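Local coordinates for protein 432aa long hypothetical deoxyribodipyrimidine photolyase (Sulfolobus tokodaii, PDB 2E0I) that probably repairs ultraviolet-damaged DNA by splitting cyclobutane pyrimidine dimers with light, using one FAD as catalytic cofactor and probably a second FAD as light-harvesting antenna, at residues Val51-Asn56 and Leu216-Lys221; Phe7-Arg12 and Asp340-Ile345. One frame throughout, in Å; residues are numbered along the deposited sequence.

Contact 1: residues Val51-Asn56 and Leu216-Lys221. With FAD (flavin-adenine dinucleotide), chain E.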
loop_
_atom_site.group_PDB
_atom_site.type_symbol
_atom_site.label_atom_id
_atom_site.label_comp_id
_atom_site.label_asym_id
_atom_site.label_seq_id
_atom_site.Cartn_x
_atom_site.Cartn_y
_atom_site.Cartn_z
ATOM N N VAL A 51 0.370 -1.829 -10.585
ATOM C CA VAL A 51 -0.248 -1.291 -11.780
ATOM C C VAL A 51 -1.181 -2.300 -12.445
ATOM O O VAL A 51 -2.292 -1.950 -12.861
ATOM C CB VAL A 51 0.833 -0.816 -12.765
ATOM C CG1 VAL A 51 0.211 -0.372 -14.064
ATOM C CG2 VAL A 51 1.586 0.344 -12.151
ATOM N N SER A 52 -0.744 -3.549 -12.541
ATOM C CA SER A 52 -1.569 -4.577 -13.162
ATOM C C SER A 52 -2.858 -4.753 -12.377
ATOM O O SER A 52 -3.949 -4.874 -12.951
ATOM C CB SER A 52 -0.818 -5.897 -13.198
ATOM O OG SER A 52 0.362 -5.749 -13.946
ATOM N N PHE A 53 -2.720 -4.771 -11.056
ATOM C CA PHE A 53 -3.862 -4.911 -10.176
ATOM C C PHE A 53 -4.839 -3.763 -10.395
ATOM O O PHE A 53 -6.056 -3.969 -10.447
ATOM C CB PHE A 53 -3.402 -4.924 -8.727
ATOM C CG PHE A 53 -4.495 -5.248 -7.752
ATOM C CD1 PHE A 53 -5.466 -4.319 -7.446
ATOM C CD2 PHE A 53 -4.544 -6.492 -7.129
ATOM C CE1 PHE A 53 -6.465 -4.617 -6.534
ATOM C CE2 PHE A 53 -5.542 -6.794 -6.214
ATOM C CZ PHE A 53 -6.503 -5.851 -5.919
ATOM N N MET A 54 -4.309 -2.552 -10.518
ATOM C CA MET A 54 -5.149 -1.384 -10.744
ATOM C C MET A 54 -5.856 -1.494 -12.112
ATOM O O MET A 54 -7.070 -1.301 -12.215
ATOM C CB MET A 54 -4.283 -0.136 -10.679
ATOM C CG MET A 54 -5.024 1.147 -10.868
ATOM S SD MET A 54 -3.842 2.497 -10.892
ATOM C CE MET A 54 -3.373 2.474 -12.624
ATOM N N ILE A 55 -5.096 -1.801 -13.160
ATOM C CA ILE A 55 -5.670 -1.958 -14.491
ATOM C C ILE A 55 -6.770 -3.049 -14.460
ATOM O O ILE A 55 -7.874 -2.860 -14.975
ATOM C CB ILE A 55 -4.592 -2.387 -15.518
ATOM C CG1 ILE A 55 -3.357 -1.481 -15.424
ATOM C CG2 ILE A 55 -5.171 -2.330 -16.924
ATOM C CD1 ILE A 55 -3.579 -0.094 -15.949
ATOM N N ASN A 56 -6.469 -4.201 -13.872
ATOM C CA ASN A 56 -7.481 -5.247 -13.795
ATOM C C ASN A 56 -8.720 -4.744 -13.048
ATOM O O ASN A 56 -9.855 -4.994 -13.463
ATOM C CB ASN A 56 -6.932 -6.491 -13.101
ATOM C CG ASN A 56 -6.038 -7.308 -14.003
ATOM O OD1 ASN A 56 -6.263 -7.381 -15.213
ATOM N ND2 ASN A 56 -5.022 -7.946 -13.420
ATOM N N LEU A 216 -5.938 -8.542 1.883
ATOM C CA LEU A 216 -6.852 -7.495 1.452
ATOM C C LEU A 216 -6.231 -6.142 1.122
ATOM O O LEU A 216 -6.872 -5.321 0.464
ATOM C CB LEU A 216 -7.924 -7.266 2.516
ATOM C CG LEU A 216 -9.178 -8.140 2.558
ATOM C CD1 LEU A 216 -9.963 -7.775 3.792
ATOM C CD2 LEU A 216 -10.035 -7.926 1.317
ATOM N N SER A 217 -5.000 -5.906 1.572
ATOM C CA SER A 217 -4.340 -4.613 1.355
ATOM C C SER A 217 -4.477 -4.026 -0.055
ATOM O O SER A 217 -4.876 -2.873 -0.222
ATOM C CB SER A 217 -2.870 -4.710 1.733
ATOM O OG SER A 217 -2.304 -5.857 1.134
ATOM N N PRO A 218 -4.163 -4.810 -1.097
ATOM C CA PRO A 218 -4.307 -4.207 -2.425
ATOM C C PRO A 218 -5.752 -3.772 -2.736
ATOM O O PRO A 218 -5.988 -2.755 -3.395
ATOM C CB PRO A 218 -3.780 -5.301 -3.350
ATOM C CG PRO A 218 -4.118 -6.541 -2.612
ATOM C CD PRO A 218 -3.791 -6.232 -1.191
ATOM N N HIS A 219 -6.726 -4.523 -2.247
ATOM C CA HIS A 219 -8.120 -4.174 -2.492
ATOM C C HIS A 219 -8.536 -2.914 -1.712
ATOM O O HIS A 219 -9.341 -2.103 -2.196
ATOM C CB HIS A 219 -9.009 -5.360 -2.128
ATOM C CG HIS A 219 -8.919 -6.490 -3.101
ATOM N ND1 HIS A 219 -9.658 -6.529 -4.263
ATOM C CD2 HIS A 219 -8.134 -7.594 -3.118
ATOM C CE1 HIS A 219 -9.334 -7.608 -4.956
ATOM N NE2 HIS A 219 -8.410 -8.270 -4.282
ATOM N N LEU A 220 -7.987 -2.749 -0.509
ATOM C CA LEU A 220 -8.285 -1.575 0.310
ATOM C C LEU A 220 -7.569 -0.357 -0.289
ATOM O O LEU A 220 -8.171 0.698 -0.487
ATOM C CB LEU A 220 -7.824 -1.800 1.756
ATOM C CG LEU A 220 -8.552 -2.902 2.538
ATOM C CD1 LEU A 220 -7.819 -3.168 3.828
ATOM C CD2 LEU A 220 -10.003 -2.508 2.800
ATOM N N LYS A 221 -6.288 -0.523 -0.596
ATOM C CA LYS A 221 -5.484 0.541 -1.174
ATOM C C LYS A 221 -6.089 1.060 -2.479
ATOM O O LYS A 221 -6.128 2.269 -2.704
ATOM C CB LYS A 221 -4.051 0.032 -1.395
ATOM C CG LYS A 221 -3.369 0.492 -2.683
ATOM C CD LYS A 221 -2.975 1.948 -2.646
ATOM C CE LYS A 221 -2.445 2.378 -3.998
ATOM N NZ LYS A 221 -1.741 3.692 -3.896
HETATM P PA FAD E . -3.448 -9.167 7.197
HETATM O O1A FAD E . -4.353 -10.224 6.691
HETATM O O2A FAD E . -2.848 -9.137 8.548
HETATM O O5B FAD E . -4.614 -8.080 7.424
HETATM C C5B FAD E . -4.483 -7.022 8.376
HETATM C C4B FAD E . -4.989 -5.711 7.772
HETATM O O4B FAD E . -4.856 -4.619 8.698
HETATM C C3B FAD E . -4.150 -5.356 6.542
HETATM O O3B FAD E . -4.825 -5.834 5.375
HETATM C C2B FAD E . -4.245 -3.833 6.566
HETATM O O2B FAD E . -5.540 -3.421 6.125
HETATM C C1B FAD E . -4.092 -3.577 8.066
HETATM N N9A FAD E . -2.679 -3.673 8.503
HETATM C C8A FAD E . -2.077 -4.729 9.045
HETATM N N7A FAD E . -0.833 -4.405 9.393
HETATM C C5A FAD E . -0.638 -3.131 9.067
HETATM C C6A FAD E . 0.429 -2.244 9.173
HETATM N N6A FAD E . 1.576 -2.619 9.730
HETATM N N1A FAD E . 0.284 -0.993 8.712
HETATM C C2A FAD E . -0.848 -0.584 8.165
HETATM N N3A FAD E . -1.884 -1.398 8.054
HETATM C C4A FAD E . -1.811 -2.664 8.491
HETATM N N1 FAD E . 0.580 -2.176 3.754
HETATM C C2 FAD E . 0.064 -1.602 2.586
HETATM O O2 FAD E . -1.129 -1.707 2.310
HETATM N N3 FAD E . 0.920 -0.948 1.692
HETATM C C4 FAD E . 2.290 -0.882 1.972
HETATM O O4 FAD E . 3.034 -0.259 1.217
HETATM C C4X FAD E . 2.800 -1.469 3.126
HETATM N N5 FAD E . 4.182 -1.470 3.347
HETATM C C5X FAD E . 4.709 -2.038 4.514
HETATM C C6 FAD E . 6.085 -2.012 4.719
HETATM C C7 FAD E . 6.619 -2.541 5.889
HETATM C C7M FAD E . 8.132 -2.471 6.103
HETATM C C8 FAD E . 5.775 -3.101 6.847
HETATM C C8M FAD E . 6.331 -3.665 8.157
HETATM C C9 FAD E . 4.400 -3.123 6.632
HETATM C C9A FAD E . 3.853 -2.587 5.468
HETATM N N10 FAD E . 2.464 -2.585 5.248
HETATM C C10 FAD E . 1.953 -2.113 4.027
HETATM C "C1'" FAD E . 1.539 -3.115 6.282
HETATM C "C2'" FAD E . 1.164 -4.598 6.222
HETATM O "O2'" FAD E . 2.340 -5.411 6.182
HETATM C "C3'" FAD E . 0.255 -4.927 5.035
HETATM O "O3'" FAD E . -0.889 -4.070 5.065
HETATM C "C4'" FAD E . -0.226 -6.379 5.088
HETATM O "O4'" FAD E . 0.893 -7.269 5.112
HETATM C "C5'" FAD E . -1.108 -6.710 3.883
HETATM O "O5'" FAD E . -1.477 -8.093 3.876
HETATM P P FAD E . -2.880 -8.595 4.488
HETATM O O1P FAD E . -3.954 -7.753 3.916
HETATM O O2P FAD E . -2.948 -10.058 4.275
HETATM O O3P FAD E . -2.738 -8.269 6.061
#
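Phe53 holds CG trans to N (chi1 -172°) and carries its ring from helix 48-66 toward the short helix 217-221, while His219 places its imidazole beside its own backbone N (chi1 -72°), which turns a ring face to the edge of the phenyl group. The two rings make a T-shaped pair: the edge of Phe53 is directed at the face of His219, the planes stand at 76° and the centroids of the two rings are 4.8 Å apart. Phe53 CZ sits over the middle of the imidazole, 3.5 Å from His219 CE1. Pro218 covers one face of the phenyl ring in a CH-pi contact, its CB 3.7 Å from Phe53 CE2 and displaced toward the rim. Both imidazole nitrogens are engaged, ND1 with Thr224 OG1 and NE2 with Glu191 OE1, which should fix the rotation of the ring that Phe53 meets. This buried, mainly apolar contact joins the Rossmann-like N-terminal alpha/beta domain of a photolyase to the helical part that holds the folded FAD; Met54 and Lys221 belong to the pocket of the other FAD. The turn leading into helix 217-221 also meets the folded FAD: Leu216 N and Ser217 N both donate to its phosphate oxygen O1P, at 2.9 Å and 3.2 Å respectively. Leu220 CD1 packs near the ribose hydroxyl O2B of the same FAD.

Contact 2: residues Phe7-Arg12 and Asp340-Ile345. With FAD (flavin-adenine dinucleotide), chain E.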
loop_
_atom_site.group_PDB
_atom_site.type_symbol
_atom_site.label_atom_id
_atom_site.label_comp_id
_atom_site.label_asym_id
_atom_site.label_seq_id
_atom_site.Cartn_x
_atom_site.Cartn_y
_atom_site.Cartn_z
ATOM N N PHE A 7 -12.400 8.838 -10.876
ATOM C CA PHE A 7 -11.917 7.734 -10.052
ATOM C C PHE A 7 -10.411 7.880 -9.957
ATOM O O PHE A 7 -9.771 8.430 -10.850
ATOM C CB PHE A 7 -12.218 6.391 -10.706
ATOM C CG PHE A 7 -13.662 6.040 -10.735
ATOM C CD1 PHE A 7 -14.228 5.314 -9.699
ATOM C CD2 PHE A 7 -14.460 6.427 -11.804
ATOM C CE1 PHE A 7 -15.573 4.971 -9.721
ATOM C CE2 PHE A 7 -15.813 6.090 -11.843
ATOM C CZ PHE A 7 -16.372 5.358 -10.793
ATOM N N ARG A 8 -9.836 7.384 -8.875
ATOM C CA ARG A 8 -8.394 7.442 -8.734
ATOM C C ARG A 8 -7.877 6.240 -7.976
ATOM O O ARG A 8 -7.068 5.482 -8.490
ATOM C CB ARG A 8 -7.985 8.714 -7.996
ATOM C CG ARG A 8 -8.384 9.994 -8.691
ATOM C CD ARG A 8 -8.871 10.961 -7.655
ATOM N NE ARG A 8 -8.354 12.292 -7.895
ATOM C CZ ARG A 8 -8.233 13.218 -6.953
ATOM N NH1 ARG A 8 -8.598 12.945 -5.703
ATOM N NH2 ARG A 8 -7.739 14.413 -7.262
ATOM N N ARG A 9 -8.405 6.061 -6.772
ATOM C CA ARG A 9 -7.986 5.018 -5.849
ATOM C C ARG A 9 -9.219 4.395 -5.195
ATOM O O ARG A 9 -9.103 3.670 -4.193
ATOM C CB ARG A 9 -7.182 5.704 -4.759
ATOM C CG ARG A 9 -5.899 5.112 -4.376
ATOM C CD ARG A 9 -5.244 6.058 -3.363
ATOM N NE ARG A 9 -5.409 5.374 -2.130
ATOM C CZ ARG A 9 -5.732 5.793 -0.922
ATOM N NH1 ARG A 9 -5.803 4.824 -0.047
ATOM N NH2 ARG A 9 -5.967 7.047 -0.557
ATOM N N ASP A 10 -10.394 4.728 -5.732
ATOM C CA ASP A 10 -11.697 4.265 -5.229
ATOM C C ASP A 10 -12.395 3.465 -6.325
ATOM O O ASP A 10 -13.532 3.757 -6.695
ATOM C CB ASP A 10 -12.553 5.486 -4.866
ATOM C CG ASP A 10 -12.498 6.602 -5.947
ATOM O OD1 ASP A 10 -11.885 6.402 -7.020
ATOM O OD2 ASP A 10 -13.068 7.695 -5.731
ATOM N N LEU A 11 -11.715 2.440 -6.821
ATOM C CA LEU A 11 -12.225 1.636 -7.927
ATOM C C LEU A 11 -13.428 0.734 -7.650
ATOM O O LEU A 11 -13.313 -0.498 -7.671
ATOM C CB LEU A 11 -11.071 0.818 -8.505
ATOM C CG LEU A 11 -9.802 1.640 -8.758
ATOM C CD1 LEU A 11 -8.837 0.840 -9.584
ATOM C CD2 LEU A 11 -10.139 2.928 -9.478
ATOM N N ARG A 12 -14.585 1.359 -7.418
ATOM C CA ARG A 12 -15.821 0.636 -7.132
ATOM C C ARG A 12 -16.986 1.589 -7.303
ATOM O O ARG A 12 -16.786 2.806 -7.337
ATOM C CB ARG A 12 -15.816 0.125 -5.693
ATOM C CG ARG A 12 -15.725 1.237 -4.682
ATOM C CD ARG A 12 -15.843 0.749 -3.249
ATOM N NE ARG A 12 -15.979 1.870 -2.318
ATOM C CZ ARG A 12 -14.978 2.653 -1.929
ATOM N NH1 ARG A 12 -13.751 2.433 -2.385
ATOM N NH2 ARG A 12 -15.209 3.665 -1.099
ATOM N N ASP A 340 0.375 -3.811 -3.176
ATOM C CA ASP A 340 -0.458 -2.928 -2.356
ATOM C C ASP A 340 0.221 -1.613 -1.952
ATOM O O ASP A 340 -0.201 -0.953 -0.998
ATOM C CB ASP A 340 -0.913 -3.671 -1.081
ATOM C CG ASP A 340 0.266 -4.144 -0.219
ATOM O OD1 ASP A 340 1.406 -3.683 -0.469
ATOM O OD2 ASP A 340 0.064 -4.969 0.710
ATOM N N TYR A 341 1.255 -1.211 -2.676
ATOM C CA TYR A 341 1.960 0.010 -2.314
ATOM C C TYR A 341 1.112 1.219 -1.942
ATOM O O TYR A 341 0.295 1.702 -2.729
ATOM C CB TYR A 341 2.933 0.430 -3.417
ATOM C CG TYR A 341 3.636 1.730 -3.098
ATOM C CD1 TYR A 341 3.424 2.870 -3.869
ATOM C CD2 TYR A 341 4.483 1.826 -1.995
ATOM C CE1 TYR A 341 4.041 4.076 -3.548
ATOM C CE2 TYR A 341 5.100 3.019 -1.663
ATOM C CZ TYR A 341 4.877 4.141 -2.444
ATOM O OH TYR A 341 5.491 5.326 -2.118
ATOM N N ASP A 342 1.330 1.704 -0.726
ATOM C CA ASP A 342 0.645 2.888 -0.234
ATOM C C ASP A 342 1.733 3.814 0.322
ATOM O O ASP A 342 2.340 3.517 1.355
ATOM C CB ASP A 342 -0.340 2.515 0.866
ATOM C CG ASP A 342 -1.253 3.666 1.237
ATOM O OD1 ASP A 342 -0.740 4.726 1.691
ATOM O OD2 ASP A 342 -2.487 3.501 1.062
ATOM N N PRO A 343 1.987 4.953 -0.353
ATOM C CA PRO A 343 3.018 5.893 0.097
ATOM C C PRO A 343 3.096 6.119 1.603
ATOM O O PRO A 343 4.149 5.909 2.202
ATOM C CB PRO A 343 2.679 7.165 -0.673
ATOM C CG PRO A 343 2.107 6.638 -1.949
ATOM C CD PRO A 343 1.211 5.526 -1.470
ATOM N N ALA A 344 1.985 6.529 2.212
ATOM C CA ALA A 344 1.970 6.806 3.655
ATOM C C ALA A 344 2.101 5.571 4.530
ATOM O O ALA A 344 2.834 5.567 5.518
ATOM C CB ALA A 344 0.705 7.557 4.033
ATOM N N ILE A 345 1.380 4.518 4.175
ATOM C CA ILE A 345 1.446 3.300 4.954
ATOM C C ILE A 345 2.830 2.664 4.830
ATOM O O ILE A 345 3.392 2.209 5.823
ATOM C CB ILE A 345 0.321 2.325 4.523
ATOM C CG1 ILE A 345 -1.039 3.004 4.765
ATOM C CG2 ILE A 345 0.421 1.017 5.294
ATOM C CD1 ILE A 345 -2.244 2.178 4.402
HETATM P PA FAD E . -3.448 -9.167 7.197
HETATM O O1A FAD E . -4.353 -10.224 6.691
HETATM O O2A FAD E . -2.848 -9.137 8.548
HETATM O O5B FAD E . -4.614 -8.080 7.424
HETATM C C5B FAD E . -4.483 -7.022 8.376
HETATM C C4B FAD E . -4.989 -5.711 7.772
HETATM O O4B FAD E . -4.856 -4.619 8.698
HETATM C C3B FAD E . -4.150 -5.356 6.542
HETATM O O3B FAD E . -4.825 -5.834 5.375
HETATM C C2B FAD E . -4.245 -3.833 6.566
HETATM O O2B FAD E . -5.540 -3.421 6.125
HETATM C C1B FAD E . -4.092 -3.577 8.066
HETATM N N9A FAD E . -2.679 -3.673 8.503
HETATM C C8A FAD E . -2.077 -4.729 9.045
HETATM N N7A FAD E . -0.833 -4.405 9.393
HETATM C C5A FAD E . -0.638 -3.131 9.067
HETATM C C6A FAD E . 0.429 -2.244 9.173
HETATM N N6A FAD E . 1.576 -2.619 9.730
HETATM N N1A FAD E . 0.284 -0.993 8.712
HETATM C C2A FAD E . -0.848 -0.584 8.165
HETATM N N3A FAD E . -1.884 -1.398 8.054
HETATM C C4A FAD E . -1.811 -2.664 8.491
HETATM N N1 FAD E . 0.580 -2.176 3.754
HETATM C C2 FAD E . 0.064 -1.602 2.586
HETATM O O2 FAD E . -1.129 -1.707 2.310
HETATM N N3 FAD E . 0.920 -0.948 1.692
HETATM C C4 FAD E . 2.290 -0.882 1.972
HETATM O O4 FAD E . 3.034 -0.259 1.217
HETATM C C4X FAD E . 2.800 -1.469 3.126
HETATM N N5 FAD E . 4.182 -1.470 3.347
HETATM C C5X FAD E . 4.709 -2.038 4.514
HETATM C C6 FAD E . 6.085 -2.012 4.719
HETATM C C7 FAD E . 6.619 -2.541 5.889
HETATM C C7M FAD E . 8.132 -2.471 6.103
HETATM C C8 FAD E . 5.775 -3.101 6.847
HETATM C C8M FAD E . 6.331 -3.665 8.157
HETATM C C9 FAD E . 4.400 -3.123 6.632
HETATM C C9A FAD E . 3.853 -2.587 5.468
HETATM N N10 FAD E . 2.464 -2.585 5.248
HETATM C C10 FAD E . 1.953 -2.113 4.027
HETATM C "C1'" FAD E . 1.539 -3.115 6.282
HETATM C "C2'" FAD E . 1.164 -4.598 6.222
HETATM O "O2'" FAD E . 2.340 -5.411 6.182
HETATM C "C3'" FAD E . 0.255 -4.927 5.035
HETATM O "O3'" FAD E . -0.889 -4.070 5.065
HETATM C "C4'" FAD E . -0.226 -6.379 5.088
HETATM O "O4'" FAD E . 0.893 -7.269 5.112
HETATM C "C5'" FAD E . -1.108 -6.710 3.883
HETATM O "O5'" FAD E . -1.477 -8.093 3.876
HETATM P P FAD E . -2.880 -8.595 4.488
HETATM O O1P FAD E . -3.954 -7.753 3.916
HETATM O O2P FAD E . -2.948 -10.058 4.275
HETATM O O3P FAD E . -2.738 -8.269 6.061
#
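The loop that follows strand 2-7, the central strand of the parallel sheet, faces the N-terminal end of helix 343-353 through one long salt bridge, Arg9 NH1 to Asp342 OD2 at 3.7 Å. The carboxylate oxygen stands off the plane of the guanidinium and the two flat groups are turned 86° apart, so the attraction is one of charge without a directed N-H. The arginine has a stronger partner in Asp98. Asp342 is the N-cap of the helix. A trans N-CA-CB-CG torsion (chi1 -170°) turns its carboxylate back to the helix end, where OD1 accepts from Ile345 N at 3.3 Å; the N-H comes in above the plane of the carboxylate, 42° from it. The backbone here grips the flavin as well. FAD N3 donates to Asp340 O at 2.9 Å, and Asp342 N donates to FAD O4 at 3.2 Å, so two neighbouring polar groups of the isoalloxazine rim are held by main-chain atoms. Ile345 CG2 lies 3.5 Å from both adenine C2A and flavin N1 of FAD, touching both ring systems of the folded cofactor. Such a U-shaped FAD, its adenine brought close to the isoalloxazine, is typical of the catalytic site of the photolyase and cryptochrome family.

From the N terminus the chain runs through the first strand into loop 7-12, then by way of strand 28-35 to helix 48-66, which supplies residues 51-56. Contact 1 closes a loop of about 160 residues when helix 217-221 returns to this helix; contact 2 closes a far longer one, at residues 340-345, and contact 1 lies nested inside it. Their centres are 8 Å apart, and the partners also bond to one another, Ser217 OG to Asp340 OD2 and Lys221 O to Arg9 NE. Both contacts tie the N-terminal alpha/beta part to the helical part, in a region flanked by the two bound FAD molecules.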